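Local atomic coordinates of octenoyl-coa reductase/carboxylase (Streptomyces sp., PDB entry 4A0S), a protein that reduces and carboxylates 2-octenoyl-CoA with NADPH as the cofactor, probably supplying an unusual extender unit for cinnabaramide polyketide biosynthesis. Residues V67-V79 with V400-M414. Sequence-based numbering, arbitrary orientation.
Sequences VAVMASSINYNTV and VQTSRQVGKVAVLCM. With NAP (NADP nicotinamide-adenine-dinucleotide phosphate), chain F.
Ile-74 wedges its two branches between Val-400 and Val-411. With CG1 beside the backbone N (chi1 -53°), CG2 falls anti to that N and lies 3.7 Å from Val-400 CG2, while CD1, at the end of the longer branch, reaches Val-411 CG2, also at 3.7 Å. A beta-branched residue with one long arm suits this buried corner, filling both its helix side and its strand side. Val-400 turns its other methyl, CG1, to Val-79 CG2 and to the Tyr-76 ring, and Val-79 CG1 rests against the aliphatic stem of Gln-401.

Outward, strands 67-73 and 408-412 run antiparallel. Ser-72 and Val-411 form the hydrogen-bonded pair, flanked by the non-hydrogen-bonded pairs Ala-71 with Leu-412 and Ser-73 with Ala-410, whose small alanines lie close to helix 193-197. Beyond them, Met-414 N donates to Val-69 O (2.8 Å). Against strand 117-124, Met-70 and Ala-71 together oppose the single Ser-118, a classic beta bulge in strand 64-73.

At the polar edge, the bent chain of Lys-408, long enough to carry a charged donor across from its strand, brings NZ to Ile-74 O (2.8 Å), above the carbonyl plane, and to Ser-73 OG (3.0 Å), with Asn-75 OD1 2.7 Å away. The small Ser-73 keeps its OG within reach of both NZ and Asp-116, which also binds Asn-75 ND2 and probably helps to balance the buried ammonium. A methionine in place of Lys-408 would probably cost Ser-73 OG and Ile-74 O their ammonium donor and Asp-116 the charge it helps to balance.

Gln-405 NE2 donates to NADP O2A (2.9 Å), which also lies at the Tyr-76 ring edge. Strand 408-412, returning after the Rossmann domain, pairs with the GroES-like catalytic domain, and the loop before it meets the NADP pyrophosphate in the interdomain cleft, as in medium-chain dehydrogenases/reductases.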
loop_
_atom_site.group_PDB
_atom_site.type_symbol
_atom_site.label_atom_id
_atom_site.label_comp_id
_atom_site.label_asym_id
_atom_site.label_seq_id
_atom_site.Cartn_x
_atom_site.Cartn_y
_atom_site.Cartn_z
ATOM N N VAL A 67 34.289 -9.124 11.421
ATOM C CA VAL A 67 34.381 -9.884 10.194
ATOM C C VAL A 67 35.803 -9.733 9.686
ATOM O O VAL A 67 36.301 -8.616 9.645
ATOM C CB VAL A 67 33.407 -9.307 9.134
ATOM C CG1 VAL A 67 33.589 -9.978 7.773
ATOM C CG2 VAL A 67 31.980 -9.437 9.619
ATOM N N ALA A 68 36.452 -10.855 9.349
ATOM C CA ALA A 68 37.694 -10.822 8.576
ATOM C C ALA A 68 37.212 -10.572 7.167
ATOM O O ALA A 68 36.603 -11.439 6.559
ATOM C CB ALA A 68 38.442 -12.160 8.652
ATOM N N VAL A 69 37.455 -9.370 6.668
ATOM C CA VAL A 69 36.908 -8.958 5.392
ATOM C C VAL A 69 37.729 -9.538 4.244
ATOM O O VAL A 69 38.919 -9.249 4.102
ATOM C CB VAL A 69 36.866 -7.435 5.270
ATOM C CG1 VAL A 69 36.291 -7.031 3.922
ATOM C CG2 VAL A 69 36.050 -6.833 6.404
ATOM N N MET A 70 37.074 -10.323 3.406
ATOM C CA MET A 70 37.765 -10.967 2.307
ATOM C C MET A 70 37.853 -10.051 1.111
ATOM O O MET A 70 38.897 -9.944 0.479
ATOM C CB MET A 70 37.071 -12.278 1.970
ATOM C CG MET A 70 37.307 -13.325 3.055
ATOM S SD MET A 70 39.058 -13.742 3.234
ATOM C CE MET A 70 39.280 -14.705 1.758
ATOM N N ALA A 71 36.751 -9.362 0.840
ATOM C CA ALA A 71 36.662 -8.440 -0.258
ATOM C C ALA A 71 35.612 -7.399 0.098
ATOM O O ALA A 71 34.710 -7.657 0.908
ATOM C CB ALA A 71 36.272 -9.177 -1.528
ATOM N N SER A 72 35.732 -6.238 -0.522
ATOM C CA SER A 72 34.808 -5.155 -0.321
ATOM C C SER A 72 34.610 -4.567 -1.705
ATOM O O SER A 72 34.891 -5.234 -2.714
ATOM C CB SER A 72 35.420 -4.156 0.660
ATOM O OG SER A 72 34.521 -3.123 0.991
ATOM N N SER A 73 34.095 -3.346 -1.784
ATOM C CA SER A 73 33.944 -2.725 -3.080
ATOM C C SER A 73 34.088 -1.235 -2.901
ATOM O O SER A 73 33.935 -0.708 -1.781
ATOM C CB SER A 73 32.563 -3.039 -3.660
ATOM O OG SER A 73 31.582 -2.219 -3.053
ATOM N N ILE A 74 34.368 -0.543 -3.997
ATOM C CA ILE A 74 34.243 0.903 -3.970
ATOM C C ILE A 74 32.780 1.232 -4.201
ATOM O O ILE A 74 32.141 0.697 -5.127
ATOM C CB ILE A 74 35.117 1.597 -5.032
ATOM C CG1 ILE A 74 36.554 1.118 -4.906
ATOM C CG2 ILE A 74 35.022 3.116 -4.884
ATOM C CD1 ILE A 74 37.183 1.445 -3.564
ATOM N N ASN A 75 32.250 2.067 -3.318
ATOM C CA ASN A 75 30.957 2.645 -3.519
ATOM C C ASN A 75 31.137 4.101 -3.720
ATOM O O ASN A 75 32.191 4.652 -3.400
ATOM C CB ASN A 75 30.060 2.360 -2.327
ATOM C CG ASN A 75 29.501 0.991 -2.400
ATOM O OD1 ASN A 75 28.617 0.733 -3.207
ATOM N ND2 ASN A 75 30.062 0.082 -1.629
ATOM N N TYR A 76 30.123 4.742 -4.268
ATOM C CA TYR A 76 30.305 6.131 -4.487
ATOM C C TYR A 76 30.494 6.836 -3.161
ATOM O O TYR A 76 31.236 7.794 -3.095
ATOM C CB TYR A 76 29.232 6.755 -5.382
ATOM C CG TYR A 76 29.866 7.797 -6.259
ATOM C CD1 TYR A 76 30.271 9.013 -5.720
ATOM C CD2 TYR A 76 30.127 7.555 -7.600
ATOM C CE1 TYR A 76 30.892 9.983 -6.487
ATOM C CE2 TYR A 76 30.759 8.533 -8.394
ATOM C CZ TYR A 76 31.143 9.747 -7.815
ATOM O OH TYR A 76 31.738 10.757 -8.554
ATOM N N ASN A 77 29.865 6.335 -2.096
ATOM C CA ASN A 77 30.020 6.997 -0.805
ATOM C C ASN A 77 31.471 6.962 -0.308
ATOM O O ASN A 77 31.898 7.855 0.426
ATOM C CB ASN A 77 29.022 6.502 0.263
ATOM C CG ASN A 77 29.266 5.049 0.698
ATOM O OD1 ASN A 77 30.065 4.332 0.114
ATOM N ND2 ASN A 77 28.560 4.618 1.742
ATOM N N THR A 78 32.214 5.947 -0.750
ATOM C CA THR A 78 33.643 5.837 -0.489
ATOM C C THR A 78 34.341 7.019 -1.123
ATOM O O THR A 78 35.162 7.678 -0.485
ATOM C CB THR A 78 34.223 4.518 -1.057
ATOM O OG1 THR A 78 33.362 3.429 -0.695
ATOM C CG2 THR A 78 35.662 4.265 -0.528
ATOM N N VAL A 79 34.009 7.275 -2.385
ATOM C CA VAL A 79 34.448 8.465 -3.105
ATOM C C VAL A 79 34.022 9.758 -2.405
ATOM O O VAL A 79 34.864 10.626 -2.189
ATOM C CB VAL A 79 33.926 8.473 -4.560
ATOM C CG1 VAL A 79 34.348 9.746 -5.290
ATOM C CG2 VAL A 79 34.382 7.218 -5.305
ATOM N N VAL A 400 36.392 4.837 -9.781
ATOM C CA VAL A 400 34.982 5.163 -9.606
ATOM C C VAL A 400 34.754 6.666 -9.593
ATOM O O VAL A 400 33.836 7.157 -10.231
ATOM C CB VAL A 400 34.396 4.518 -8.331
ATOM C CG1 VAL A 400 32.956 5.041 -8.063
ATOM C CG2 VAL A 400 34.410 3.012 -8.483
ATOM N N GLN A 401 35.613 7.391 -8.885
ATOM C CA GLN A 401 35.550 8.849 -8.913
ATOM C C GLN A 401 35.574 9.411 -10.330
ATOM O O GLN A 401 34.822 10.323 -10.651
ATOM C CB GLN A 401 36.674 9.470 -8.099
ATOM C CG GLN A 401 36.541 10.987 -8.032
ATOM C CD GLN A 401 37.610 11.613 -7.198
ATOM O OE1 GLN A 401 38.717 11.121 -7.136
ATOM N NE2 GLN A 401 37.283 12.720 -6.554
ATOM N N THR A 402 36.442 8.860 -11.171
ATOM C CA THR A 402 36.633 9.391 -12.512
ATOM C C THR A 402 35.711 8.694 -13.519
ATOM O O THR A 402 35.858 8.860 -14.720
ATOM C CB THR A 402 38.099 9.283 -12.940
ATOM O OG1 THR A 402 38.511 7.925 -12.803
ATOM C CG2 THR A 402 38.980 10.151 -12.047
ATOM N N SER A 403 34.757 7.920 -12.999
ATOM C CA SER A 403 33.729 7.267 -13.796
ATOM C C SER A 403 34.335 6.407 -14.906
ATOM O O SER A 403 33.801 6.335 -16.014
ATOM C CB SER A 403 32.717 8.300 -14.320
ATOM O OG SER A 403 31.669 7.694 -15.074
ATOM N N ARG A 404 35.428 5.722 -14.582
ATOM C CA ARG A 404 36.124 4.894 -15.550
ATOM C C ARG A 404 35.670 3.450 -15.486
ATOM O O ARG A 404 36.116 2.617 -16.277
ATOM C CB ARG A 404 37.633 4.973 -15.331
ATOM C CG ARG A 404 38.257 6.300 -15.778
ATOM C CD ARG A 404 39.746 6.329 -15.463
ATOM N NE ARG A 404 40.494 5.319 -16.206
ATOM C CZ ARG A 404 40.817 5.418 -17.490
ATOM N NH1 ARG A 404 40.444 6.477 -18.190
ATOM N NH2 ARG A 404 41.501 4.445 -18.087
ATOM N N GLN A 405 34.791 3.156 -14.529
ATOM C CA GLN A 405 34.267 1.819 -14.355
ATOM C C GLN A 405 32.836 1.677 -14.875
ATOM O O GLN A 405 32.126 2.648 -15.051
ATOM C CB GLN A 405 34.285 1.468 -12.871
ATOM C CG GLN A 405 33.004 1.775 -12.113
ATOM C CD GLN A 405 32.710 3.262 -11.936
ATOM O OE1 GLN A 405 33.442 4.131 -12.407
ATOM N NE2 GLN A 405 31.625 3.550 -11.238
ATOM N N VAL A 406 32.445 0.445 -15.133
ATOM C CA VAL A 406 31.045 0.118 -15.213
ATOM C C VAL A 406 30.829 -0.895 -14.106
ATOM O O VAL A 406 31.792 -1.532 -13.641
ATOM C CB VAL A 406 30.657 -0.432 -16.601
ATOM C CG1 VAL A 406 30.947 0.618 -17.649
ATOM C CG2 VAL A 406 31.404 -1.751 -16.909
ATOM N N GLY A 407 29.582 -1.023 -13.660
ATOM C CA GLY A 407 29.273 -1.951 -12.610
ATOM C C GLY A 407 30.038 -1.611 -11.357
ATOM O O GLY A 407 30.093 -0.455 -10.940
ATOM N N LYS A 408 30.646 -2.634 -10.775
ATOM C CA LYS A 408 31.222 -2.530 -9.464
ATOM C C LYS A 408 32.686 -2.889 -9.496
ATOM O O LYS A 408 33.094 -3.879 -10.103
ATOM C CB LYS A 408 30.519 -3.481 -8.497
ATOM C CG LYS A 408 29.111 -3.079 -8.068
ATOM C CD LYS A 408 29.061 -1.827 -7.204
ATOM C CE LYS A 408 29.970 -1.944 -5.998
ATOM N NZ LYS A 408 29.805 -0.805 -5.073
ATOM N N VAL A 409 33.458 -2.078 -8.805
ATOM C CA VAL A 409 34.860 -2.351 -8.615
ATOM C C VAL A 409 35.025 -2.995 -7.262
ATOM O O VAL A 409 34.758 -2.384 -6.239
ATOM C CB VAL A 409 35.710 -1.086 -8.679
ATOM C CG1 VAL A 409 37.188 -1.471 -8.505
ATOM C CG2 VAL A 409 35.521 -0.411 -10.011
ATOM N N ALA A 410 35.451 -4.246 -7.272
ATOM C CA ALA A 410 35.673 -4.968 -6.055
ATOM C C ALA A 410 37.044 -4.614 -5.539
ATOM O O ALA A 410 37.941 -4.241 -6.307
ATOM C CB ALA A 410 35.581 -6.455 -6.317
ATOM N N VAL A 411 37.204 -4.748 -4.234
ATOM C CA VAL A 411 38.508 -4.628 -3.620
ATOM C C VAL A 411 38.709 -5.876 -2.789
ATOM O O VAL A 411 37.913 -6.174 -1.893
ATOM C CB VAL A 411 38.628 -3.336 -2.750
ATOM C CG1 VAL A 411 39.956 -3.276 -2.023
ATOM C CG2 VAL A 411 38.458 -2.079 -3.604
ATOM N N LEU A 412 39.757 -6.623 -3.103
ATOM C CA LEU A 412 40.163 -7.709 -2.240
ATOM C C LEU A 412 40.733 -7.056 -1.001
ATOM O O LEU A 412 41.422 -6.038 -1.083
ATOM C CB LEU A 412 41.226 -8.589 -2.902
ATOM C CG LEU A 412 40.836 -9.248 -4.218
ATOM C CD1 LEU A 412 42.070 -9.885 -4.901
ATOM C CD2 LEU A 412 39.681 -10.238 -4.035
ATOM N N CYS A 413 40.414 -7.615 0.152
ATOM C CA CYS A 413 40.940 -7.075 1.376
ATOM C C CYS A 413 41.874 -8.109 1.929
ATOM O O CYS A 413 43.064 -8.111 1.597
ATOM C CB CYS A 413 39.802 -6.732 2.326
ATOM S SG CYS A 413 38.794 -5.434 1.611
ATOM N N MET A 414 41.343 -9.013 2.729
ATOM C CA MET A 414 42.148 -10.101 3.214
ATOM C C MET A 414 42.341 -11.183 2.153
ATOM O O MET A 414 43.346 -11.875 2.179
ATOM C CB MET A 414 41.555 -10.682 4.487
ATOM C CG MET A 414 42.545 -11.468 5.314
ATOM S SD MET A 414 41.687 -12.101 6.746
ATOM C CE MET A 414 41.833 -10.678 7.838
HETATM P PA NAP F . 28.654 4.636 -10.013
HETATM O O1A NAP F . 28.972 3.094 -10.003
HETATM O O2A NAP F . 29.810 5.560 -10.255
HETATM O O5B NAP F . 27.613 4.842 -11.127
HETATM C C5B NAP F . 27.053 6.134 -11.247
HETATM C C4B NAP F . 26.600 6.277 -12.691
HETATM O O4B NAP F . 25.992 7.574 -12.776
HETATM C C3B NAP F . 27.767 6.250 -13.700
HETATM O O3B NAP F . 27.595 5.069 -14.457
HETATM C C2B NAP F . 27.480 7.409 -14.644
HETATM O O2B NAP F . 26.631 7.024 -15.723
HETATM C C1B NAP F . 26.725 8.378 -13.806
HETATM N N9A NAP F . 27.707 9.229 -13.088
HETATM C C8A NAP F . 28.934 8.919 -12.638
HETATM N N7A NAP F . 29.477 9.968 -12.007
HETATM C C5A NAP F . 28.573 10.936 -12.069
HETATM C C6A NAP F . 28.579 12.235 -11.624
HETATM N N6A NAP F . 29.634 12.703 -10.959
HETATM N N1A NAP F . 27.504 12.976 -11.844
HETATM C C2A NAP F . 26.438 12.490 -12.474
HETATM N N3A NAP F . 26.399 11.261 -12.940
HETATM C C4A NAP F . 27.460 10.473 -12.739
HETATM O O3 NAP F . 27.941 5.069 -8.646
HETATM P PN NAP F . 26.687 4.287 -8.014
HETATM O O1N NAP F . 27.385 3.289 -7.024
HETATM O O2N NAP F . 25.724 3.734 -9.033
HETATM O O5D NAP F . 26.088 5.503 -7.171
HETATM C C5D NAP F . 25.456 6.520 -7.943
HETATM C C4D NAP F . 24.950 7.518 -6.940
HETATM O O4D NAP F . 24.044 6.780 -6.048
HETATM C C3D NAP F . 26.048 8.076 -6.034
HETATM O O3D NAP F . 25.676 9.462 -5.883
HETATM C C2D NAP F . 25.886 7.315 -4.736
HETATM O O2D NAP F . 26.336 8.090 -3.601
HETATM C C1D NAP F . 24.371 7.246 -4.708
HETATM N N1N NAP F . 24.031 6.045 -3.983
HETATM C C2N NAP F . 23.091 6.168 -2.982
HETATM C C3N NAP F . 22.775 5.018 -2.315
HETATM C C7N NAP F . 21.777 5.156 -1.232
HETATM O O7N NAP F . 21.183 6.218 -1.022
HETATM N N7N NAP F . 21.651 4.064 -0.528
HETATM C C4N NAP F . 23.359 3.785 -2.618
HETATM C C5N NAP F . 24.293 3.645 -3.630
HETATM C C6N NAP F . 24.627 4.795 -4.326
HETATM P P2B NAP F . 26.609 8.040 -16.971
HETATM O O1X NAP F . 25.955 6.994 -18.035
HETATM O O2X NAP F . 25.602 9.267 -16.696
HETATM O O3X NAP F . 28.075 8.360 -17.136
HETATM O O HOH W 1 32.647 0.099 -7.662
HETATM O O HOH W 2 32.416 10.508 -11.184
#